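Local coordinates for lipopolysaccharide export system protein LptC (Vibrio cholerae, PDB 6MJP) that probably passes lipopolysaccharide from the LptBFG transporter in the inner membrane to periplasmic LptA on its way to the outer membrane, at residues Glu38-Phe42 with Leu67-Ala71; Gln92-Ile96 with Phe167-Ser171. One frame throughout, in Å; residues are numbered along the deposited sequence.

Contact 1 of 2, residues Glu38-Phe42 with Leu67-Ala71; sequences ELPMF and LDHYA
A classic beta bulge lies where edge strand 42-44 of the LptC beta-jellyroll begins: Met-41 and Phe-42 both face His-69. Phe-42 and His-69 form an antiparallel hydrogen-bonded pair, with CA atoms 4.9 Å apart. Phe-42 N donates to His-69 O at 3.1 Å, and His-69 N donates to Phe-42 O at 2.9 Å. Met-41 N reaches the same His-69 O at 3.1 Å in a weak bond. Met-41 has helical-region phi/psi of -77/-28, which puts its N and that of Phe-42 at the same His-69 O; Phe-42 is extended at -132/141. Phe-42 O also takes a CA-H...O contact from Asp-68 CA at 3.2 Å. Here the chain coming from helix 3-30, which carries the predicted transmembrane segment, enters the periplasmic fold beside strand 66-69. Phe-42 also pairs with a strand of the predicted permease chain, so the sheet runs on across the interface. Arg-212 of that permease makes a cation-pi contact with the Phe-42 ring. Side chains of Phe-42 and His-69 share one face, CB to CB 3.8 Å. Before the bulge, Pro-40 CD packs on Tyr-70 CE1 at 3.6 Å, with Tyr-70 in the m rotamer. Met-41, all trans, brings SD to 3.7 Å from Ala-71 CB.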
ATOM      1  N   GLU C  38       6.356 -30.549 -41.353  1.00178.37           N
ATOM      2  CA  GLU C  38       7.429 -31.336 -41.966  1.00175.34           C
ATOM      3  C   GLU C  38       8.283 -30.420 -42.836  1.00176.55           C
ATOM      4  O   GLU C  38       8.050 -30.266 -44.037  1.00180.91           O
ATOM      5  CB  GLU C  38       6.850 -32.489 -42.775  1.00175.62           C
ATOM      6  N   LEU C  39       9.293 -29.810 -42.216  1.00170.14           N
ATOM      7  CA  LEU C  39      10.187 -28.859 -42.867  1.00168.77           C
ATOM      8  C   LEU C  39      11.612 -29.119 -42.393  1.00170.91           C
ATOM      9  O   LEU C  39      11.809 -29.879 -41.436  1.00165.87           O
ATOM     10  CB  LEU C  39       9.753 -27.422 -42.556  1.00165.61           C
ATOM     11  CG  LEU C  39       8.446 -26.941 -43.186  1.00170.14           C
ATOM     12  CD1 LEU C  39       8.118 -25.519 -42.753  1.00171.96           C
ATOM     13  CD2 LEU C  39       8.518 -27.042 -44.703  1.00174.70           C
ATOM     14  N   PRO C  40      12.629 -28.536 -43.030  1.00177.50           N
ATOM     15  CA  PRO C  40      14.005 -28.727 -42.542  1.00173.63           C
ATOM     16  C   PRO C  40      14.167 -28.206 -41.124  1.00168.53           C
ATOM     17  O   PRO C  40      13.999 -27.015 -40.855  1.00171.70           O
ATOM     18  CB  PRO C  40      14.852 -27.933 -43.546  1.00179.43           C
ATOM     19  CG  PRO C  40      13.887 -27.031 -44.256  1.00185.78           C
ATOM     20  CD  PRO C  40      12.604 -27.792 -44.301  1.00185.87           C
ATOM     21  N   MET C  41      14.502 -29.117 -40.210  1.00163.41           N
ATOM     22  CA  MET C  41      14.629 -28.756 -38.804  1.00160.91           C
ATOM     23  C   MET C  41      15.935 -28.027 -38.508  1.00160.97           C
ATOM     24  O   MET C  41      15.996 -27.231 -37.566  1.00162.16           O
ATOM     25  CB  MET C  41      14.518 -30.010 -37.937  1.00160.29           C
ATOM     26  CG  MET C  41      14.296 -29.733 -36.466  1.00159.46           C
ATOM     27  SD  MET C  41      14.189 -31.235 -35.475  1.00156.84           S
ATOM     28  CE  MET C  41      13.693 -30.548 -33.897  1.00159.40           C
ATOM     29  N   PHE C  42      16.984 -28.286 -39.283  1.00154.31           N
ATOM     30  CA  PHE C  42      18.265 -27.614 -39.130  1.00142.53           C
ATOM     31  C   PHE C  42      18.728 -27.132 -40.495  1.00137.69           C
ATOM     32  O   PHE C  42      18.549 -27.822 -41.503  1.00139.79           O
ATOM     33  CB  PHE C  42      19.329 -28.538 -38.512  1.00139.61           C
ATOM     34  CG  PHE C  42      19.078 -28.881 -37.069  1.00140.10           C
ATOM     35  CD1 PHE C  42      19.704 -28.176 -36.053  1.00140.27           C
ATOM     36  CD2 PHE C  42      18.217 -29.909 -36.728  1.00141.44           C
ATOM     37  CE1 PHE C  42      19.474 -28.493 -34.723  1.00141.07           C
ATOM     38  CE2 PHE C  42      17.981 -30.230 -35.404  1.00143.29           C
ATOM     39  CZ  PHE C  42      18.611 -29.523 -34.400  1.00142.94           C
ATOM     40  N   LEU C  67      23.341 -26.815 -46.093  1.00149.11           N
ATOM     41  CA  LEU C  67      23.069 -28.091 -45.445  1.00144.68           C
ATOM     42  C   LEU C  67      21.753 -28.020 -44.695  1.00142.71           C
ATOM     43  O   LEU C  67      21.509 -27.061 -43.961  1.00139.49           O
ATOM     44  CB  LEU C  67      24.193 -28.466 -44.477  1.00144.46           C
ATOM     45  CG  LEU C  67      24.047 -29.881 -43.935  1.00150.15           C
ATOM     46  CD1 LEU C  67      23.770 -30.807 -45.102  1.00155.09           C
ATOM     47  CD2 LEU C  67      25.294 -30.305 -43.178  1.00151.23           C
ATOM     48  N   ASP C  68      20.917 -29.043 -44.864  1.00146.31           N
ATOM     49  CA  ASP C  68      19.602 -29.098 -44.233  1.00147.06           C
ATOM     50  C   ASP C  68      19.410 -30.484 -43.629  1.00147.39           C
ATOM     51  O   ASP C  68      19.426 -31.488 -44.353  1.00151.16           O
ATOM     52  CB  ASP C  68      18.497 -28.787 -45.244  1.00149.99           C
ATOM     53  CG  ASP C  68      18.681 -27.434 -45.924  1.00149.22           C
ATOM     54  OD1 ASP C  68      19.187 -26.497 -45.276  1.00147.79           O
ATOM     55  OD2 ASP C  68      18.314 -27.308 -47.112  1.00148.98           O
ATOM     56  N   HIS C  69      19.232 -30.542 -42.310  1.00144.99           N
ATOM     57  CA  HIS C  69      19.028 -31.796 -41.593  1.00137.78           C
ATOM     58  C   HIS C  69      17.559 -31.964 -41.276  1.00134.75           C
ATOM     59  O   HIS C  69      16.931 -31.046 -40.748  1.00129.79           O
ATOM     60  CB  HIS C  69      19.841 -31.827 -40.297  1.00132.29           C
ATOM     61  CG  HIS C  69      20.182 -33.205 -39.818  1.00132.00           C
ATOM     62  ND1 HIS C  69      21.161 -33.441 -38.875  1.00131.22           N
ATOM     63  CD2 HIS C  69      19.685 -34.419 -40.154  1.00134.36           C
ATOM     64  CE1 HIS C  69      21.247 -34.737 -38.651  1.00132.24           C
ATOM     65  NE2 HIS C  69      20.364 -35.354 -39.413  1.00132.38           N
ATOM     66  N   TYR C  70      17.006 -33.125 -41.613  1.00137.30           N
ATOM     67  CA  TYR C  70      15.601 -33.405 -41.346  1.00138.45           C
ATOM     68  C   TYR C  70      15.459 -34.417 -40.214  1.00140.95           C
ATOM     69  O   TYR C  70      16.333 -35.264 -40.003  1.00143.97           O
ATOM     70  CB  TYR C  70      14.908 -33.909 -42.598  1.00137.38           C
ATOM     71  CG  TYR C  70      14.809 -32.893 -43.713  1.00139.52           C
ATOM     72  CD1 TYR C  70      13.673 -32.111 -43.861  1.00138.47           C
ATOM     73  CD2 TYR C  70      15.848 -32.717 -44.621  1.00144.79           C
ATOM     74  CE1 TYR C  70      13.566 -31.190 -44.878  1.00140.02           C
ATOM     75  CE2 TYR C  70      15.751 -31.790 -45.648  1.00147.72           C
ATOM     76  CZ  TYR C  70      14.605 -31.029 -45.765  1.00146.44           C
ATOM     77  OH  TYR C  70      14.488 -30.104 -46.777  1.00148.81           O
ATOM     78  N   ALA C  71      14.344 -34.336 -39.492  1.00142.07           N
ATOM     79  CA  ALA C  71      14.130 -35.160 -38.309  1.00142.79           C
ATOM     80  C   ALA C  71      13.366 -36.453 -38.580  1.00144.01           C
ATOM     81  O   ALA C  71      13.777 -37.511 -38.095  1.00144.31           O
ATOM     82  CB  ALA C  71      13.385 -34.357 -37.235  1.00141.82           C
TER

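Contact 2 of 2, residues Gln92-Ile96 with Phe167-Ser171; sequences QEWEI and FADHS
Residues 92-96, on strand 91-97, meet the loop 167-171 that follows strand 164-166 through side chains, with no hydrogen bond between the two segments. Glu-93 has phi/psi -79/-53; it and Trp-94 both face Val-85 in a classic beta bulge. The CA-to-CB bond of Glu-93 points toward the loop, and Glu-93 OE1 lies 3.8 Å from His-170 NE2. Trp-94, chi1 m, is the centre of an aromatic cluster. Phe-167, also m, turns its ring edge to the Trp-94 face: the five-membered ring and the phenyl centroid are 4.1 Å apart, with planes at 52°. Phe-167 CB makes a CH-pi contact, 3.5 Å from the centroid of the Trp-94 six-membered ring. His-170 has left-handed backbone angles (50/37), and its ND1 lies at the indole edge, 3.1 Å from Trp-94 CZ2. Ile-96, m then t, adds CD1 at 3.4 Å from Phe-167 CE2. The contact joins the jellyroll's two sheets: strand 91-97 runs between strands 82-87 and 115-119, while Phe-167 follows strand 164-166 and meets Phe-143 on neighbouring strand 142-144.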
ATOM      1  N   GLN C  92      44.397 -37.904 -47.592  1.00135.31           N
ATOM      2  CA  GLN C  92      43.201 -37.628 -48.385  1.00134.43           C
ATOM      3  C   GLN C  92      43.340 -38.373 -49.707  1.00139.35           C
ATOM      4  O   GLN C  92      44.021 -37.913 -50.626  1.00139.36           O
ATOM      5  CB  GLN C  92      43.008 -36.132 -48.604  1.00130.09           C
ATOM      6  CG  GLN C  92      41.805 -35.807 -49.490  1.00130.77           C
ATOM      7  CD  GLN C  92      41.377 -34.349 -49.423  1.00132.97           C
ATOM      8  OE1 GLN C  92      41.660 -33.644 -48.449  1.00135.34           O
ATOM      9  NE2 GLN C  92      40.683 -33.892 -50.458  1.00129.80           N
ATOM     10  N   GLU C  93      42.695 -39.536 -49.802  1.00139.73           N
ATOM     11  CA  GLU C  93      42.799 -40.353 -51.005  1.00138.61           C
ATOM     12  C   GLU C  93      41.896 -39.828 -52.118  1.00137.41           C
ATOM     13  O   GLU C  93      42.361 -39.596 -53.238  1.00133.67           O
ATOM     14  CB  GLU C  93      42.472 -41.814 -50.684  1.00140.05           C
ATOM     15  CG  GLU C  93      43.685 -42.741 -50.684  1.00147.54           C
ATOM     16  CD  GLU C  93      43.325 -44.190 -50.421  1.00151.61           C
ATOM     17  OE1 GLU C  93      44.143 -45.075 -50.760  1.00148.61           O
ATOM     18  OE2 GLU C  93      42.223 -44.438 -49.885  1.00155.66           O
ATOM     19  N   TRP C  94      40.607 -39.631 -51.839  1.00137.76           N
ATOM     20  CA  TRP C  94      39.677 -39.157 -52.856  1.00138.42           C
ATOM     21  C   TRP C  94      39.018 -37.856 -52.446  1.00140.72           C
ATOM     22  O   TRP C  94      38.967 -37.497 -51.269  1.00143.92           O
ATOM     23  CB  TRP C  94      38.571 -40.163 -53.159  1.00139.34           C
ATOM     24  CG  TRP C  94      39.075 -41.311 -53.863  1.00145.82           C
ATOM     25  CD1 TRP C  94      39.242 -41.448 -55.198  1.00149.46           C
ATOM     26  CD2 TRP C  94      39.508 -42.517 -53.264  1.00143.93           C
ATOM     27  NE1 TRP C  94      39.761 -42.694 -55.484  1.00149.72           N
ATOM     28  CE2 TRP C  94      39.936 -43.375 -54.301  1.00150.89           C
ATOM     29  CE3 TRP C  94      39.581 -42.956 -51.941  1.00140.37           C
ATOM     30  CZ2 TRP C  94      40.447 -44.660 -54.045  1.00156.73           C
ATOM     31  CZ3 TRP C  94      40.067 -44.217 -51.686  1.00142.59           C
ATOM     32  CH2 TRP C  94      40.489 -45.066 -52.733  1.00154.50           C
ATOM     33  N   GLU C  95      38.478 -37.171 -53.452  1.00142.79           N
ATOM     34  CA  GLU C  95      37.722 -35.940 -53.250  1.00144.08           C
ATOM     35  C   GLU C  95      36.581 -35.916 -54.257  1.00140.11           C
ATOM     36  O   GLU C  95      36.817 -35.762 -55.460  1.00136.01           O
ATOM     37  CB  GLU C  95      38.613 -34.711 -53.399  1.00149.07           C
ATOM     38  CG  GLU C  95      37.850 -33.405 -53.301  1.00155.24           C
ATOM     39  CD  GLU C  95      38.760 -32.214 -53.097  1.00159.38           C
ATOM     40  OE1 GLU C  95      39.698 -32.317 -52.279  1.00159.57           O
ATOM     41  OE2 GLU C  95      38.536 -31.179 -53.757  1.00161.28           O
ATOM     42  N   ILE C  96      35.350 -36.061 -53.774  1.00140.69           N
ATOM     43  CA  ILE C  96      34.183 -36.232 -54.630  1.00143.03           C
ATOM     44  C   ILE C  96      33.230 -35.068 -54.405  1.00144.33           C
ATOM     45  O   ILE C  96      32.829 -34.792 -53.268  1.00144.37           O
ATOM     46  CB  ILE C  96      33.481 -37.574 -54.362  1.00142.30           C
ATOM     47  CG1 ILE C  96      34.503 -38.711 -54.371  1.00141.05           C
ATOM     48  CG2 ILE C  96      32.407 -37.818 -55.404  1.00144.34           C
ATOM     49  CD1 ILE C  96      33.906 -40.060 -54.084  1.00142.75           C
ATOM     50  N   PHE C 167      35.793 -47.346 -52.917  1.00134.65           N
ATOM     51  CA  PHE C 167      37.075 -46.733 -52.705  1.00134.16           C
ATOM     52  C   PHE C 167      37.846 -47.398 -51.569  1.00135.10           C
ATOM     53  O   PHE C 167      38.987 -47.004 -51.317  1.00129.70           O
ATOM     54  CB  PHE C 167      36.898 -45.251 -52.423  1.00134.56           C
ATOM     55  CG  PHE C 167      36.256 -44.506 -53.545  1.00129.71           C
ATOM     56  CD1 PHE C 167      36.977 -44.195 -54.676  1.00125.20           C
ATOM     57  CD2 PHE C 167      34.932 -44.109 -53.469  1.00124.65           C
ATOM     58  CE1 PHE C 167      36.408 -43.491 -55.712  1.00120.69           C
ATOM     59  CE2 PHE C 167      34.347 -43.403 -54.497  1.00126.55           C
ATOM     60  CZ  PHE C 167      35.085 -43.092 -55.629  1.00125.66           C
ATOM     61  N   ALA C 168      37.284 -48.404 -50.889  1.00141.82           N
ATOM     62  CA  ALA C 168      38.035 -49.114 -49.859  1.00142.57           C
ATOM     63  C   ALA C 168      39.369 -49.595 -50.424  1.00140.74           C
ATOM     64  O   ALA C 168      40.454 -49.192 -49.957  1.00133.43           O
ATOM     65  CB  ALA C 168      37.239 -50.322 -49.320  1.00140.14           C
ATOM     66  N   ASP C 169      39.284 -50.441 -51.453  1.00141.09           N
ATOM     67  CA  ASP C 169      40.425 -51.199 -51.986  1.00147.88           C
ATOM     68  C   ASP C 169      40.720 -50.810 -53.438  1.00148.16           C
ATOM     69  O   ASP C 169      41.493 -51.542 -54.149  1.00147.18           O
ATOM     70  CB  ASP C 169      40.127 -52.736 -51.916  1.00156.67           C
ATOM     71  N   HIS C 170      40.148 -49.700 -53.896  1.00148.32           N
ATOM     72  CA  HIS C 170      40.011 -49.406 -55.330  1.00153.65           C
ATOM     73  C   HIS C 170      39.420 -50.574 -56.108  1.00161.44           C
ATOM     74  O   HIS C 170      39.748 -50.792 -57.281  1.00166.41           O
ATOM     75  CB  HIS C 170      41.329 -49.022 -56.031  1.00156.14           C
ATOM     76  CG  HIS C 170      42.238 -48.201 -55.192  1.00154.06           C
ATOM     77  ND1 HIS C 170      42.305 -46.827 -55.260  1.00151.18           N
ATOM     78  CD2 HIS C 170      43.101 -48.563 -54.215  1.00152.61           C
ATOM     79  CE1 HIS C 170      43.172 -46.380 -54.365  1.00147.76           C
ATOM     80  NE2 HIS C 170      43.682 -47.414 -53.728  1.00151.15           N
ATOM     81  N   SER C 171      38.469 -51.292 -55.520  1.00163.72           N
ATOM     82  CA  SER C 171      37.806 -52.290 -56.363  1.00169.71           C
ATOM     83  C   SER C 171      36.738 -51.613 -57.216  1.00172.31           C
ATOM     84  O   SER C 171      35.784 -51.036 -56.670  1.00174.36           O
ATOM     85  CB  SER C 171      37.134 -53.385 -55.546  1.00172.47           C
TER

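Contacts 1 and 2 lie in the same beta-jellyroll, with centres 29 Å apart and nearest atoms about 13 Å apart. They do not touch. In sequence, contact 1 closes before contact 2 opens. Contact 1 involves strand 42-44, at one edge of its sheet within this chain. Contact 2 involves the loop after strand 164-166, at the other edge of that same sheet. Contact 1 combines backbone pairing with side-chain packing at the surface, next to the permease. Contact 2 is partly buried side-chain packing, and no other chain of the assembly touches its segments. The jellyroll thus meets the transporter at contact 1, consistent with a path for lipopolysaccharide leading from LptBFG through LptC toward LptA.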